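PDB 4LRL: HD domain protein from Enterococcus faecalis, which probably hydrolyses deoxyribonucleoside triphosphates to the deoxynucleoside and triphosphate, as a metal-dependent HD-domain phosphohydrolase regulated allosterically by bound nucleotides. Local coordinates for residues Met246-Tyr260 / Leu422-Gln435. Numbering follows the deposited sequence. Where two conformers were deposited one is given.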
loop_
_atom_site.group_PDB
_atom_site.type_symbol
_atom_site.label_atom_id
_atom_site.label_comp_id
_atom_site.label_asym_id
_atom_site.label_seq_id
_atom_site.Cartn_x
_atom_site.Cartn_y
_atom_site.Cartn_z
ATOM N N MET C 246 -28.017 1.271 -2.337
ATOM C CA MET C 246 -27.762 1.160 -3.781
ATOM C C MET C 246 -26.596 2.035 -4.253
ATOM O O MET C 246 -25.913 1.691 -5.218
ATOM C CB MET C 246 -29.037 1.464 -4.588
ATOM C CG MET C 246 -28.951 1.149 -6.082
ATOM S SD MET C 246 -28.619 -0.592 -6.477
ATOM C CE MET C 246 -28.060 -0.409 -8.165
ATOM N N ASN C 247 -26.351 3.153 -3.571
ATOM C CA ASN C 247 -25.244 4.034 -3.962
ATOM C C ASN C 247 -23.853 3.446 -3.668
ATOM O O ASN C 247 -22.845 4.002 -4.072
ATOM C CB ASN C 247 -25.395 5.444 -3.369
ATOM C CG ASN C 247 -25.290 5.459 -1.857
ATOM O OD1 ASN C 247 -24.218 5.674 -1.303
ATOM N ND2 ASN C 247 -26.402 5.218 -1.183
ATOM N N GLY C 248 -23.817 2.310 -2.978
ATOM C CA GLY C 248 -22.567 1.616 -2.694
ATOM C C GLY C 248 -22.381 0.308 -3.442
ATOM O O GLY C 248 -21.541 -0.506 -3.058
ATOM N N MET C 249 -23.146 0.111 -4.516
ATOM C CA MET C 249 -23.092 -1.133 -5.295
ATOM C C MET C 249 -21.669 -1.515 -5.761
ATOM O O MET C 249 -21.275 -2.676 -5.668
ATOM C CB MET C 249 -24.028 -1.057 -6.512
ATOM C CG MET C 249 -23.829 -2.245 -7.459
ATOM S SD MET C 249 -24.440 -2.073 -9.140
ATOM C CE MET C 249 -23.728 -0.523 -9.708
ATOM N N HIS C 250 -20.919 -0.543 -6.278
ATOM C CA HIS C 250 -19.574 -0.821 -6.802
ATOM C C HIS C 250 -18.639 -1.370 -5.729
ATOM O O HIS C 250 -17.830 -2.249 -6.008
ATOM C CB HIS C 250 -18.959 0.408 -7.470
ATOM C CG HIS C 250 -19.714 0.889 -8.676
ATOM N ND1 HIS C 250 -19.981 0.081 -9.763
ATOM C CD2 HIS C 250 -20.235 2.104 -8.972
ATOM C CE1 HIS C 250 -20.641 0.779 -10.673
ATOM N NE2 HIS C 250 -20.813 2.006 -10.215
ATOM N N ALA C 251 -18.773 -0.863 -4.505
ATOM C CA ALA C 251 -18.040 -1.387 -3.360
ATOM C C ALA C 251 -18.461 -2.824 -3.032
ATOM O O ALA C 251 -17.633 -3.639 -2.645
ATOM C CB ALA C 251 -18.224 -0.499 -2.161
ATOM N N VAL C 252 -19.748 -3.133 -3.180
ATOM C CA VAL C 252 -20.219 -4.501 -3.011
ATOM C C VAL C 252 -19.645 -5.372 -4.138
ATOM O O VAL C 252 -19.189 -6.485 -3.889
ATOM C CB VAL C 252 -21.771 -4.574 -2.938
ATOM C CG1 VAL C 252 -22.250 -6.028 -2.918
ATOM C CG2 VAL C 252 -22.274 -3.824 -1.705
ATOM N N GLU C 253 -19.642 -4.840 -5.357
ATOM C CA GLU C 253 -18.991 -5.488 -6.495
ATOM C C GLU C 253 -17.540 -5.864 -6.229
ATOM O O GLU C 253 -17.139 -6.995 -6.511
ATOM C CB GLU C 253 -19.009 -4.585 -7.715
ATOM C CG GLU C 253 -20.311 -4.546 -8.466
ATOM C CD GLU C 253 -20.194 -3.735 -9.745
ATOM O OE1 GLU C 253 -19.206 -2.979 -9.898
ATOM O OE2 GLU C 253 -21.092 -3.865 -10.598
ATOM N N ASP C 254 -16.767 -4.907 -5.699
ATOM C CA ASP C 254 -15.361 -5.120 -5.342
ATOM C C ASP C 254 -15.202 -6.209 -4.299
ATOM O O ASP C 254 -14.188 -6.903 -4.275
ATOM C CB ASP C 254 -14.727 -3.840 -4.798
ATOM C CG ASP C 254 -14.771 -2.697 -5.785
ATOM O OD1 ASP C 254 -14.861 -1.536 -5.332
ATOM O OD2 ASP C 254 -14.721 -2.952 -7.008
ATOM N N TYR C 255 -16.189 -6.353 -3.421
ATOM C CA TYR C 255 -16.148 -7.444 -2.471
ATOM C C TYR C 255 -16.260 -8.787 -3.220
ATOM O O TYR C 255 -15.472 -9.696 -2.974
ATOM C CB TYR C 255 -17.220 -7.291 -1.391
ATOM C CG TYR C 255 -17.572 -8.598 -0.738
ATOM C CD1 TYR C 255 -16.721 -9.174 0.201
ATOM C CD2 TYR C 255 -18.756 -9.267 -1.069
ATOM C CE1 TYR C 255 -17.036 -10.381 0.798
ATOM C CE2 TYR C 255 -19.085 -10.488 -0.479
ATOM C CZ TYR C 255 -18.222 -11.037 0.454
ATOM O OH TYR C 255 -18.520 -12.235 1.045
ATOM N N ILE C 256 -17.207 -8.893 -4.151
ATOM C CA ILE C 256 -17.360 -10.125 -4.935
ATOM C C ILE C 256 -16.118 -10.417 -5.793
ATOM O O ILE C 256 -15.676 -11.548 -5.898
ATOM C CB ILE C 256 -18.651 -10.116 -5.800
ATOM C CG1 ILE C 256 -19.894 -10.061 -4.904
ATOM C CG2 ILE C 256 -18.705 -11.343 -6.715
ATOM C CD1 ILE C 256 -20.127 -11.321 -4.064
ATOM N N VAL C 257 -15.548 -9.380 -6.380
ATOM C CA VAL C 257 -14.326 -9.509 -7.153
ATOM C C VAL C 257 -13.181 -10.075 -6.302
ATOM O O VAL C 257 -12.522 -11.023 -6.717
ATOM C CB VAL C 257 -13.959 -8.166 -7.829
ATOM C CG1 VAL C 257 -12.584 -8.231 -8.497
ATOM C CG2 VAL C 257 -15.007 -7.813 -8.858
ATOM N N SER C 258 -12.970 -9.515 -5.110
ATOM C CA SER C 258 -11.907 -9.974 -4.203
ATOM C C SER C 258 -12.128 -11.417 -3.766
ATOM O O SER C 258 -11.174 -12.212 -3.670
ATOM C CB SER C 258 -11.820 -9.088 -2.963
ATOM O OG SER C 258 -11.528 -7.745 -3.323
ATOM N N ARG C 259 -13.392 -11.732 -3.497
ATOM C CA ARG C 259 -13.810 -13.052 -3.083
ATOM C C ARG C 259 -13.391 -14.062 -4.141
ATOM O O ARG C 259 -12.712 -15.037 -3.830
ATOM C CB ARG C 259 -15.325 -13.080 -2.871
ATOM C CG ARG C 259 -15.831 -14.258 -2.066
ATOM C CD ARG C 259 -17.334 -14.162 -1.834
ATOM N NE ARG C 259 -17.982 -15.474 -1.836
ATOM C CZ ARG C 259 -19.271 -15.669 -1.550
ATOM N NH1 ARG C 259 -20.041 -14.641 -1.215
ATOM N NH2 ARG C 259 -19.792 -16.895 -1.575
ATOM N N TYR C 260 -13.747 -13.782 -5.392
ATOM C CA TYR C 260 -13.460 -14.661 -6.528
ATOM C C TYR C 260 -11.957 -14.836 -6.746
ATOM O O TYR C 260 -11.467 -15.954 -6.907
ATOM C CB TYR C 260 -14.136 -14.114 -7.798
ATOM C CG TYR C 260 -13.661 -14.715 -9.117
ATOM C CD1 TYR C 260 -14.225 -15.878 -9.615
ATOM C CD2 TYR C 260 -12.660 -14.102 -9.870
ATOM C CE1 TYR C 260 -13.803 -16.425 -10.813
ATOM C CE2 TYR C 260 -12.237 -14.642 -11.071
ATOM C CZ TYR C 260 -12.814 -15.804 -11.538
ATOM O OH TYR C 260 -12.397 -16.349 -12.733
ATOM N N LEU C 422 -28.148 -8.283 -5.899
ATOM C CA LEU C 422 -26.931 -7.742 -6.491
ATOM C C LEU C 422 -26.684 -8.068 -7.972
ATOM O O LEU C 422 -26.474 -7.161 -8.777
ATOM C CB LEU C 422 -25.720 -8.150 -5.651
ATOM C CG LEU C 422 -24.343 -7.743 -6.184
ATOM C CD1 LEU C 422 -24.166 -6.227 -6.202
ATOM C CD2 LEU C 422 -23.241 -8.405 -5.387
ATOM N N ALA C 423 -26.677 -9.355 -8.315
ATOM C CA ALA C 423 -26.410 -9.814 -9.682
ATOM C C ALA C 423 -27.376 -9.194 -10.692
ATOM O O ALA C 423 -26.996 -8.875 -11.821
ATOM C CB ALA C 423 -26.471 -11.343 -9.752
ATOM N N THR C 424 -28.622 -9.032 -10.263
ATOM C CA THR C 424 -29.682 -8.373 -11.028
ATOM C C THR C 424 -29.261 -7.014 -11.620
ATOM O O THR C 424 -29.547 -6.731 -12.781
ATOM C CB THR C 424 -30.941 -8.245 -10.144
ATOM O OG1 THR C 424 -31.720 -9.439 -10.269
ATOM C CG2 THR C 424 -31.791 -7.034 -10.502
ATOM N N VAL C 425 -28.569 -6.194 -10.841
ATOM C CA VAL C 425 -28.183 -4.872 -11.326
ATOM C C VAL C 425 -26.689 -4.727 -11.582
ATOM O O VAL C 425 -26.217 -3.623 -11.840
ATOM C CB VAL C 425 -28.673 -3.729 -10.398
ATOM C CG1 VAL C 425 -30.204 -3.578 -10.487
ATOM C CG2 VAL C 425 -28.231 -3.970 -8.972
ATOM N N SER C 426 -25.953 -5.838 -11.512
ATOM C CA SER C 426 -24.521 -5.826 -11.790
ATOM C C SER C 426 -24.117 -6.918 -12.770
ATOM O O SER C 426 -24.078 -8.097 -12.411
ATOM C CB SER C 426 -23.701 -5.943 -10.506
ATOM O OG SER C 426 -22.331 -6.107 -10.818
ATOM N N PRO C 427 -23.822 -6.524 -14.019
ATOM C CA PRO C 427 -23.345 -7.417 -15.060
ATOM C C PRO C 427 -22.051 -8.144 -14.678
ATOM O O PRO C 427 -21.880 -9.317 -15.028
ATOM C CB PRO C 427 -23.088 -6.463 -16.226
ATOM C CG PRO C 427 -24.035 -5.354 -16.005
ATOM C CD PRO C 427 -24.074 -5.168 -14.538
ATOM N N LEU C 428 -21.159 -7.453 -13.968
ATOM C CA LEU C 428 -19.869 -8.023 -13.595
ATOM C C LEU C 428 -20.060 -9.161 -12.597
ATOM O O LEU C 428 -19.415 -10.207 -12.698
ATOM C CB LEU C 428 -18.962 -6.940 -13.009
ATOM C CG LEU C 428 -17.648 -7.332 -12.333
ATOM C CD1 LEU C 428 -16.633 -7.861 -13.338
ATOM C CD2 LEU C 428 -17.089 -6.122 -11.605
ATOM N N VAL C 429 -20.959 -8.942 -11.648
ATOM C CA VAL C 429 -21.283 -9.939 -10.635
ATOM C C VAL C 429 -22.040 -11.111 -11.253
ATOM O O VAL C 429 -21.793 -12.267 -10.907
ATOM C CB VAL C 429 -22.034 -9.303 -9.441
ATOM C CG1 VAL C 429 -22.600 -10.363 -8.504
ATOM C CG2 VAL C 429 -21.090 -8.364 -8.687
ATOM N N ALA C 430 -22.925 -10.814 -12.199
ATOM C CA ALA C 430 -23.590 -11.857 -12.989
ATOM C C ALA C 430 -22.580 -12.675 -13.780
ATOM O O ALA C 430 -22.750 -13.888 -13.944
ATOM C CB ALA C 430 -24.623 -11.249 -13.925
ATOM N N ALA C 431 -21.534 -12.014 -14.271
ATOM C CA ALA C 431 -20.502 -12.688 -15.071
ATOM C C ALA C 431 -19.614 -13.594 -14.222
ATOM O O ALA C 431 -19.241 -14.681 -14.650
ATOM C CB ALA C 431 -19.662 -11.677 -15.823
ATOM N N LEU C 432 -19.277 -13.128 -13.023
ATOM C CA LEU C 432 -18.489 -13.902 -12.066
ATOM C C LEU C 432 -19.306 -15.042 -11.468
ATOM O O LEU C 432 -18.805 -16.157 -11.312
ATOM C CB LEU C 432 -17.956 -12.991 -10.949
ATOM C CG LEU C 432 -16.804 -12.047 -11.308
ATOM C CD1 LEU C 432 -16.579 -11.020 -10.214
ATOM C CD2 LEU C 432 -15.521 -12.827 -11.588
ATOM N N ALA C 433 -20.565 -14.745 -11.143
ATOM C CA ALA C 433 -21.493 -15.717 -10.572
ATOM C C ALA C 433 -21.879 -16.788 -11.581
ATOM O O ALA C 433 -22.187 -17.918 -11.202
ATOM C CB ALA C 433 -22.731 -15.020 -10.041
ATOM N N GLY C 434 -21.862 -16.426 -12.862
ATOM C CA GLY C 434 -22.074 -17.385 -13.947
ATOM C C GLY C 434 -20.830 -18.208 -14.242
ATOM O O GLY C 434 -20.929 -19.346 -14.711
ATOM N N GLN C 435 -19.658 -17.634 -13.968
ATOM C CA GLN C 435 -18.383 -18.337 -14.176
ATOM C C GLN C 435 -17.995 -19.201 -12.970
ATOM O O GLN C 435 -16.915 -19.801 -12.946
ATOM C CB GLN C 435 -17.251 -17.361 -14.517
ATOM C CG GLN C 435 -16.155 -17.985 -15.386
ATOM C CD GLN C 435 -14.751 -17.544 -14.999
ATOM O OE1 GLN C 435 -14.534 -17.000 -13.915
ATOM N NE2 GLN C 435 -13.788 -17.786 -15.888
#
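Ser426 OG donates to Glu253 OE2 at 2.6 Å, meeting it on the anti side, somewhat out of the carboxylate plane. The same hydroxyl accepts a longer, 3.3 Å bond from Val429 N, so the N-cap of helix 427-434 is also its tie to helix 249-260. Glu253 reaches it with an extended chain beyond CG, while its OE1 lies in the His250 ring plane and accepts from ND1, which stands well above the carboxylate plane; within the chain, one bond to each oxygen limits the carboxylate's rotation. With CG anti to its carbonyl carbon (chi1 -74°), Leu432 sends its methyls to different neighbours: CD2 over the Tyr260 ring, 3.6 Å from the centroid and 12° off the normal, a CH-pi contact, and CD1 to Val257 CG2 (3.8 Å), which also touches Leu428 CD2. Leu422 CD2 touches both Val252 CG1 (3.6 Å) and Ile256 CG1; Met246 CE meets Val425 CG2 tip to tip. Tyr260 OH and Gln435 NE2 hydrogen-bond OE1 and OE2, respectively, of Glu253 of the second subunit. This is near-parallel helix packing (21°, axes 9.9 Å apart) within the HD-associated region, with strand 411-413 against Met246, Leu422 and Val425, and helices 206-219 and 228-234 against Tyr255.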